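Local coordinates for uncharacterized protein (Pyrococcus horikoshii, PDB 2CYJ) that is of unknown function but belongs to the DUF498 (Mth938-like) family of small alpha/beta proteins, at residues L10-D14 and G15-D19; L74-P78 and E79-L83; K99-E102 and E103-K107. All coordinates share one frame; numbering follows the deposited sequence.

Contact 1 of 3, residues L10-D14 and G15-D19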
loop_
_atom_site.group_PDB
_atom_site.type_symbol
_atom_site.label_atom_id
_atom_site.label_comp_id
_atom_site.label_asym_id
_atom_site.label_seq_id
_atom_site.Cartn_x
_atom_site.Cartn_y
_atom_site.Cartn_z
ATOM N N LEU A 10 10.918 6.327 -5.826
ATOM C CA LEU A 10 10.701 7.615 -5.186
ATOM C C LEU A 10 9.340 8.228 -5.463
ATOM O O LEU A 10 8.976 8.451 -6.621
ATOM C CB LEU A 10 11.783 8.595 -5.664
ATOM C CG LEU A 10 11.884 9.949 -4.956
ATOM C CD1 LEU A 10 12.509 9.761 -3.572
ATOM C CD2 LEU A 10 12.729 10.904 -5.787
ATOM N N VAL A 11 8.586 8.498 -4.404
ATOM C CA VAL A 11 7.296 9.150 -4.572
ATOM C C VAL A 11 7.253 10.406 -3.707
ATOM O O VAL A 11 7.812 10.426 -2.607
ATOM C CB VAL A 11 6.109 8.222 -4.206
ATOM C CG1 VAL A 11 6.113 7.004 -5.130
ATOM C CG2 VAL A 11 6.173 7.818 -2.742
ATOM N N LYS A 12 6.633 11.466 -4.226
ATOM C CA LYS A 12 6.504 12.727 -3.494
ATOM C C LYS A 12 5.024 12.857 -3.165
ATOM O O LYS A 12 4.189 12.972 -4.065
ATOM C CB LYS A 12 6.961 13.921 -4.339
ATOM C CG LYS A 12 6.983 15.237 -3.559
ATOM C CD LYS A 12 7.442 16.389 -4.433
ATOM C CE LYS A 12 7.191 17.731 -3.764
ATOM N NZ LYS A 12 7.739 18.822 -4.623
ATOM N N ILE A 13 4.710 12.806 -1.876
ATOM C CA ILE A 13 3.335 12.874 -1.406
ATOM C C ILE A 13 3.278 13.846 -0.229
ATOM O O ILE A 13 4.132 13.795 0.662
ATOM C CB ILE A 13 2.859 11.458 -0.996
ATOM C CG1 ILE A 13 2.866 10.552 -2.233
ATOM C CG2 ILE A 13 1.469 11.524 -0.370
ATOM C CD1 ILE A 13 2.458 9.107 -1.968
ATOM N N ASP A 14 2.280 14.732 -0.240
ATOM C CA ASP A 14 2.125 15.755 0.796
ATOM C C ASP A 14 3.381 16.621 0.840
ATOM O O ASP A 14 3.735 17.190 1.884
ATOM C CB ASP A 14 1.869 15.129 2.171
ATOM C CG ASP A 14 0.468 14.577 2.313
ATOM O OD1 ASP A 14 0.123 14.134 3.433
ATOM O OD2 ASP A 14 -0.291 14.581 1.320
ATOM N N GLY A 15 4.056 16.697 -0.305
ATOM C CA GLY A 15 5.256 17.509 -0.433
ATOM C C GLY A 15 6.541 16.892 0.071
ATOM O O GLY A 15 7.612 17.505 -0.027
ATOM N N LYS A 16 6.444 15.679 0.599
ATOM C CA LYS A 16 7.605 14.985 1.142
ATOM C C LYS A 16 8.071 13.868 0.218
ATOM O O LYS A 16 7.257 13.196 -0.401
ATOM C CB LYS A 16 7.259 14.413 2.518
ATOM C CG LYS A 16 6.977 15.484 3.571
ATOM C CD LYS A 16 6.496 14.895 4.894
ATOM C CE LYS A 16 5.113 14.270 4.756
ATOM N NZ LYS A 16 4.636 13.651 6.028
ATOM N N GLU A 17 9.385 13.684 0.114
ATOM C CA GLU A 17 9.957 12.637 -0.733
ATOM C C GLU A 17 10.156 11.351 0.047
ATOM O O GLU A 17 10.811 11.343 1.082
ATOM C CB GLU A 17 11.321 13.064 -1.276
ATOM C CG GLU A 17 11.298 14.288 -2.152
ATOM C CD GLU A 17 10.810 13.985 -3.541
ATOM O OE1 GLU A 17 10.855 14.900 -4.391
ATOM O OE2 GLU A 17 10.386 12.835 -3.785
ATOM N N PHE A 18 9.585 10.261 -0.458
ATOM C CA PHE A 18 9.718 8.952 0.173
ATOM C C PHE A 18 10.488 8.042 -0.776
ATOM O O PHE A 18 9.991 7.722 -1.860
ATOM C CB PHE A 18 8.330 8.364 0.446
ATOM C CG PHE A 18 7.508 9.189 1.395
ATOM C CD1 PHE A 18 7.668 9.061 2.768
ATOM C CD2 PHE A 18 6.586 10.103 0.910
ATOM C CE1 PHE A 18 6.920 9.832 3.644
ATOM C CE2 PHE A 18 5.833 10.882 1.774
ATOM C CZ PHE A 18 5.998 10.749 3.144
ATOM N N ASP A 19 11.698 7.632 -0.380
ATOM C CA ASP A 19 12.524 6.760 -1.218
ATOM C C ASP A 19 12.394 5.308 -0.784
ATOM O O ASP A 19 13.306 4.491 -0.974
ATOM C CB ASP A 19 14.001 7.185 -1.158
ATOM C CG ASP A 19 14.676 6.828 0.161
ATOM O OD1 ASP A 19 15.923 6.797 0.180
ATOM O OD2 ASP A 19 13.991 6.587 1.179
HETATM O O HOH W 1 10.849 18.040 -3.438
HETATM O O HOH W 2 1.953 13.871 5.646
#

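Contact 2 of 3, residues L74-P78 and E79-L83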
loop_
_atom_site.group_PDB
_atom_site.type_symbol
_atom_site.label_atom_id
_atom_site.label_comp_id
_atom_site.label_asym_id
_atom_site.label_seq_id
_atom_site.Cartn_x
_atom_site.Cartn_y
_atom_site.Cartn_z
ATOM N N LEU A 74 4.922 -7.270 -6.642
ATOM C CA LEU A 74 4.484 -7.603 -5.294
ATOM C C LEU A 74 3.046 -8.093 -5.328
ATOM O O LEU A 74 2.260 -7.668 -6.164
ATOM C CB LEU A 74 4.550 -6.369 -4.389
ATOM C CG LEU A 74 3.917 -6.541 -3.003
ATOM C CD1 LEU A 74 4.674 -7.596 -2.221
ATOM C CD2 LEU A 74 3.923 -5.212 -2.263
ATOM N N SER A 75 2.687 -8.991 -4.425
ATOM C CA SER A 75 1.303 -9.428 -4.381
ATOM C C SER A 75 0.950 -9.847 -2.971
ATOM O O SER A 75 1.830 -10.213 -2.190
ATOM C CB SER A 75 1.054 -10.585 -5.345
ATOM O OG SER A 75 1.736 -11.747 -4.927
ATOM N N LEU A 76 -0.336 -9.757 -2.649
ATOM C CA LEU A 76 -0.844 -10.165 -1.346
ATOM C C LEU A 76 -0.971 -11.678 -1.332
ATOM O O LEU A 76 -1.481 -12.268 -2.289
ATOM C CB LEU A 76 -2.241 -9.589 -1.105
ATOM C CG LEU A 76 -2.425 -8.094 -0.864
ATOM C CD1 LEU A 76 -3.906 -7.755 -0.869
ATOM C CD2 LEU A 76 -1.790 -7.720 0.466
ATOM N N LEU A 77 -0.515 -12.314 -0.260
ATOM C CA LEU A 77 -0.651 -13.758 -0.162
ATOM C C LEU A 77 -2.136 -14.044 0.040
ATOM O O LEU A 77 -2.900 -13.168 0.450
ATOM C CB LEU A 77 0.150 -14.298 1.022
ATOM C CG LEU A 77 1.659 -14.424 0.817
ATOM C CD1 LEU A 77 2.309 -14.904 2.101
ATOM C CD2 LEU A 77 1.941 -15.402 -0.325
ATOM N N PRO A 78 -2.573 -15.272 -0.263
ATOM C CA PRO A 78 -3.984 -15.623 -0.089
ATOM C C PRO A 78 -4.490 -15.359 1.335
ATOM O O PRO A 78 -5.608 -14.876 1.531
ATOM C CB PRO A 78 -4.006 -17.104 -0.450
ATOM C CG PRO A 78 -2.952 -17.189 -1.519
ATOM C CD PRO A 78 -1.834 -16.359 -0.930
ATOM N N GLU A 79 -3.650 -15.666 2.320
ATOM C CA GLU A 79 -3.989 -15.480 3.727
ATOM C C GLU A 79 -4.151 -13.996 4.052
ATOM O O GLU A 79 -4.918 -13.626 4.941
ATOM C CB GLU A 79 -2.898 -16.102 4.604
ATOM C CG GLU A 79 -2.419 -17.472 4.114
ATOM C CD GLU A 79 -1.683 -17.395 2.777
ATOM O OE1 GLU A 79 -0.657 -16.694 2.702
ATOM O OE2 GLU A 79 -2.134 -18.034 1.805
ATOM N N SER A 80 -3.436 -13.139 3.329
ATOM C CA SER A 80 -3.557 -11.705 3.562
ATOM C C SER A 80 -4.894 -11.253 3.008
ATOM O O SER A 80 -5.613 -10.471 3.637
ATOM C CB SER A 80 -2.426 -10.947 2.876
ATOM O OG SER A 80 -1.187 -11.331 3.434
ATOM N N LYS A 81 -5.234 -11.757 1.826
ATOM C CA LYS A 81 -6.502 -11.408 1.210
ATOM C C LYS A 81 -7.659 -11.869 2.089
ATOM O O LYS A 81 -8.685 -11.195 2.177
ATOM C CB LYS A 81 -6.600 -12.017 -0.195
ATOM C CG LYS A 81 -5.700 -11.298 -1.199
ATOM C CD LYS A 81 -5.853 -11.809 -2.623
ATOM C CE LYS A 81 -5.203 -13.169 -2.800
ATOM N NZ LYS A 81 -5.005 -13.511 -4.241
ATOM N N LYS A 82 -7.485 -13.006 2.757
ATOM C CA LYS A 82 -8.528 -13.536 3.632
ATOM C C LYS A 82 -8.804 -12.568 4.786
ATOM O O LYS A 82 -9.948 -12.376 5.203
ATOM C CB LYS A 82 -8.093 -14.893 4.191
ATOM C CG LYS A 82 -9.138 -15.593 5.051
ATOM C CD LYS A 82 -10.214 -16.241 4.199
ATOM C CE LYS A 82 -11.187 -17.032 5.063
ATOM N NZ LYS A 82 -12.216 -17.726 4.243
ATOM N N LEU A 83 -7.743 -11.958 5.295
ATOM C CA LEU A 83 -7.838 -11.019 6.401
ATOM C C LEU A 83 -8.756 -9.840 6.062
ATOM O O LEU A 83 -9.440 -9.309 6.940
ATOM C CB LEU A 83 -6.428 -10.534 6.756
ATOM C CG LEU A 83 -6.169 -9.836 8.088
ATOM C CD1 LEU A 83 -6.734 -10.669 9.236
ATOM C CD2 LEU A 83 -4.664 -9.647 8.249
HETATM O O HOH W 3 -2.815 -11.293 -4.715
#

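Contact 3 of 3, residues K99-E102 and E103-K107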
loop_
_atom_site.group_PDB
_atom_site.type_symbol
_atom_site.label_atom_id
_atom_site.label_comp_id
_atom_site.label_asym_id
_atom_site.label_seq_id
_atom_site.Cartn_x
_atom_site.Cartn_y
_atom_site.Cartn_z
ATOM N N LYS A 99 -2.519 6.795 -9.080
ATOM C CA LYS A 99 -3.399 7.658 -9.849
ATOM C C LYS A 99 -4.841 7.331 -9.432
ATOM O O LYS A 99 -5.669 8.235 -9.280
ATOM C CB LYS A 99 -3.189 7.436 -11.349
ATOM C CG LYS A 99 -3.775 8.548 -12.225
ATOM C CD LYS A 99 -3.145 9.908 -11.900
ATOM C CE LYS A 99 -3.689 11.020 -12.785
ATOM N NZ LYS A 99 -3.209 12.347 -12.293
ATOM N N LEU A 100 -5.135 6.049 -9.217
ATOM C CA LEU A 100 -6.472 5.640 -8.790
ATOM C C LEU A 100 -6.731 6.112 -7.353
ATOM O O LEU A 100 -7.850 6.493 -7.016
ATOM C CB LEU A 100 -6.625 4.117 -8.869
ATOM C CG LEU A 100 -7.992 3.553 -8.477
ATOM C CD1 LEU A 100 -9.070 4.038 -9.449
ATOM C CD2 LEU A 100 -7.916 2.032 -8.509
ATOM N N LEU A 101 -5.704 6.089 -6.503
ATOM C CA LEU A 101 -5.868 6.556 -5.126
ATOM C C LEU A 101 -6.296 8.027 -5.145
ATOM O O LEU A 101 -7.188 8.448 -4.409
ATOM C CB LEU A 101 -4.555 6.414 -4.352
ATOM C CG LEU A 101 -4.633 6.798 -2.870
ATOM C CD1 LEU A 101 -5.579 5.853 -2.132
ATOM C CD2 LEU A 101 -3.233 6.742 -2.257
ATOM N N GLU A 102 -5.640 8.811 -5.988
ATOM C CA GLU A 102 -5.971 10.217 -6.132
ATOM C C GLU A 102 -7.423 10.377 -6.592
ATOM O O GLU A 102 -8.154 11.233 -6.086
ATOM C CB GLU A 102 -5.029 10.841 -7.157
ATOM C CG GLU A 102 -5.323 12.279 -7.513
ATOM C CD GLU A 102 -4.382 12.776 -8.586
ATOM O OE1 GLU A 102 -4.620 12.468 -9.776
ATOM O OE2 GLU A 102 -3.390 13.455 -8.238
ATOM N N GLU A 103 -7.833 9.542 -7.546
ATOM C CA GLU A 103 -9.183 9.594 -8.090
ATOM C C GLU A 103 -10.257 9.251 -7.047
ATOM O O GLU A 103 -11.298 9.900 -6.981
ATOM C CB GLU A 103 -9.277 8.636 -9.279
ATOM C CG GLU A 103 -10.599 8.662 -10.013
ATOM C CD GLU A 103 -10.703 7.565 -11.048
ATOM O OE1 GLU A 103 -9.704 7.294 -11.749
ATOM O OE2 GLU A 103 -11.790 6.974 -11.167
ATOM N N LEU A 104 -9.990 8.242 -6.223
ATOM C CA LEU A 104 -10.953 7.793 -5.217
ATOM C C LEU A 104 -10.910 8.517 -3.875
ATOM O O LEU A 104 -11.863 8.455 -3.097
ATOM C CB LEU A 104 -10.760 6.295 -4.966
ATOM C CG LEU A 104 -10.825 5.350 -6.170
ATOM C CD1 LEU A 104 -10.478 3.931 -5.718
ATOM C CD2 LEU A 104 -12.212 5.385 -6.789
ATOM N N TRP A 105 -9.816 9.207 -3.597
ATOM C CA TRP A 105 -9.686 9.865 -2.312
ATOM C C TRP A 105 -10.796 10.854 -1.996
ATOM O O TRP A 105 -11.210 11.647 -2.844
ATOM C CB TRP A 105 -8.326 10.560 -2.213
ATOM C CG TRP A 105 -7.932 10.875 -0.802
ATOM C CD1 TRP A 105 -8.141 12.049 -0.128
ATOM C CD2 TRP A 105 -7.288 9.990 0.122
ATOM N NE1 TRP A 105 -7.666 11.947 1.160
ATOM C CE2 TRP A 105 -7.143 10.692 1.343
ATOM C CE3 TRP A 105 -6.828 8.664 0.043
ATOM C CZ2 TRP A 105 -6.542 10.118 2.473
ATOM C CZ3 TRP A 105 -6.233 8.096 1.161
ATOM C CH2 TRP A 105 -6.100 8.823 2.366
ATOM N N GLY A 106 -11.282 10.795 -0.765
ATOM C CA GLY A 106 -12.310 11.731 -0.357
ATOM C C GLY A 106 -13.690 11.164 -0.151
ATOM O O GLY A 106 -14.530 11.797 0.488
ATOM N N LYS A 107 -13.947 9.988 -0.700
ATOM C CA LYS A 107 -15.249 9.386 -0.507
ATOM C C LYS A 107 -15.114 8.172 0.386
ATOM O O LYS A 107 -15.371 8.255 1.593
ATOM C CB LYS A 107 -15.881 9.062 -1.860
ATOM C CG LYS A 107 -16.512 10.317 -2.473
ATOM C CD LYS A 107 -17.159 10.088 -3.830
ATOM C CE LYS A 107 -17.947 11.329 -4.244
ATOM N NZ LYS A 107 -18.444 11.259 -5.647
HETATM O O HOH W 4 -10.712 12.506 -5.334
#

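Contact 1 of 3, residues L10-D14 and G15-D19
Phe18 and Ile13 meet diagonally across a tight beta hairpin, the phenyl ring turning its edge to strand 10-13. Its CE2 lies 4.1 Å from Ile13 CB, and the carbonyl oxygens of Val11 and Ile13 both sit near the ring plane. With CG opposite its own carbonyl carbon (chi1 -62°), Phe18 swings the ring back toward the turn, while its CB packs on Val11 CG2 at 3.9 Å. Backbone bonds pair Val11 with Phe18 and Ile13 with Lys16, and a type I' turn closes the hairpin, Asp14 and Gly15 taking its corners with positive phi.

On the other face Glu17 bends at chi2 (-78°), laying its carboxylate across the neighbouring strand: OE2 is 3.5 Å from Leu10 CG and 3.6 Å from Lys12 CB. Lys12 runs out extended, its NZ 5.0 Å from Glu17 OE1, and a water spans the two, weakly on the lysine side. A second water joins Asp14 OD1 to Lys16 NZ, while Asp14 OD2 accepts the backbone N-H of Lys2. Val11, Ile13 and Phe18 form an apolar patch on one face, with Lys16 at its turn end, whereas on the reverse Lys12 and Glu17, linked through solvent, probably ease one another's charge.

Contact 2 of 3, residues L74-P78 and E79-L83
The carboxylate of Glu79 folds back over the pyrrolidine ring of Pro78, OE2 standing above one ring face, 3.1 Å from Pro78 CB and 3.2 Å from Pro78 CD. Beyond the opposite face runs the Lys81 chain, whose CE is 3.9 Å from Pro78 CA. Leu77 CB and the proline ring lie on the same side of the carboxylate plane, and OE1 presses close to Leu77 CB at 3.0 Å. A bend at chi2 (67°) doubles the glutamate back this way.

All this happens where strand 75-76 gives way to helix 78-83: Leu77 is the N-cap and Pro78 opens the first turn, a place that suits proline because no N-H is needed there. Leu77 O takes a fairly straight bond from Lys81 N (3.1 Å) and a weak one from Ser80 N. The Glu79 carboxylate, so near the helix start, is likely to be favoured by the helix dipole. On the inner side Leu76 CB packs against Lys81 CG at 3.9 Å and its CD2 approaches Ser80 CB, whereas Ser80 OG is bonded to Leu48 O in the strand paired with 75-76. The bent Lys81 chain carries NZ to a water that accepts at 3.2 Å and donates to Leu76 O.

Contact 3 of 3, residues K99-E102 and E103-K107
Three successive backbone bonds run four residues back, from the N-H groups of Glu103, Leu104 and Trp105 to the carbonyl oxygens of Lys99, Leu100 and Leu101, and the last is the most bent, with 133° at the hydrogen. This is the C-terminal end of helix 94-104, the connection in a beta-alpha-beta crossover from strand 88-92 to the parallel strand 110-115. Trp105 is the first residue to leave helical geometry, and Gly106 follows with a positive phi as the chain turns away.

Leu101, the buried residue here, lies alongside Trp105, both side chains pointing the same way. The leucine's CD1 reaches the benzene half of the indole at its edge, close to the ring plane, 3.8 Å from Trp105 CE3. Both first torsions set CG opposite the backbone N (chi1 -177° for Leu101, -161° for Trp105), and the pair shares Ile24 and Met1 as neighbours. One helical position over, Leu100 and Leu104 come together at an angle, CG of Leu100 lying 3.7 Å from Leu104 CD1. Leu104 CG also comes to 3.3 Å from Leu100 O, and its side chain touches Ile110 of strand 110-115. With an alanine here in place of Leu100, the CD1 methyl of Leu104 would probably lose its apolar partner one turn back along the helix, leaving a gap on that side though Ile110 remains.

Glu103, extended, brings OE1 to 4.0 Å from Leu100 CD1, so a carboxylate oxygen borders the leucine's methyl. On the helix surface Lys99 and Glu102 form a salt bridge, in which Lys99 NZ gives a hydrogen to Glu102 OE1 at 2.9 Å, meeting that oxygen's syn lone pair.

How the contacts relate
All three contacts are local, and none lies wholly in the core. Contacts 1 and 3 are surface contacts, whereas contact 2 is partly buried. Contacts 1 and 3 come within about 6 Å at their nearest atoms without touching, yet share a neighbour: Ile13 of the hairpin and both Leu101 and Trp105 of the helix end pack on Ile24 of strand 22-24. Contact 2 lies across the chain's centre from contact 1, about 26 Å between centres, beside the short parallel strand 47-48. Bonding follows position: cross-strand pairs knit contact 1, first-turn backbone bonds start a helix in contact 2, and contact 3 ends one in backbone bonds and apolar pairs, with a salt bridge on its surface.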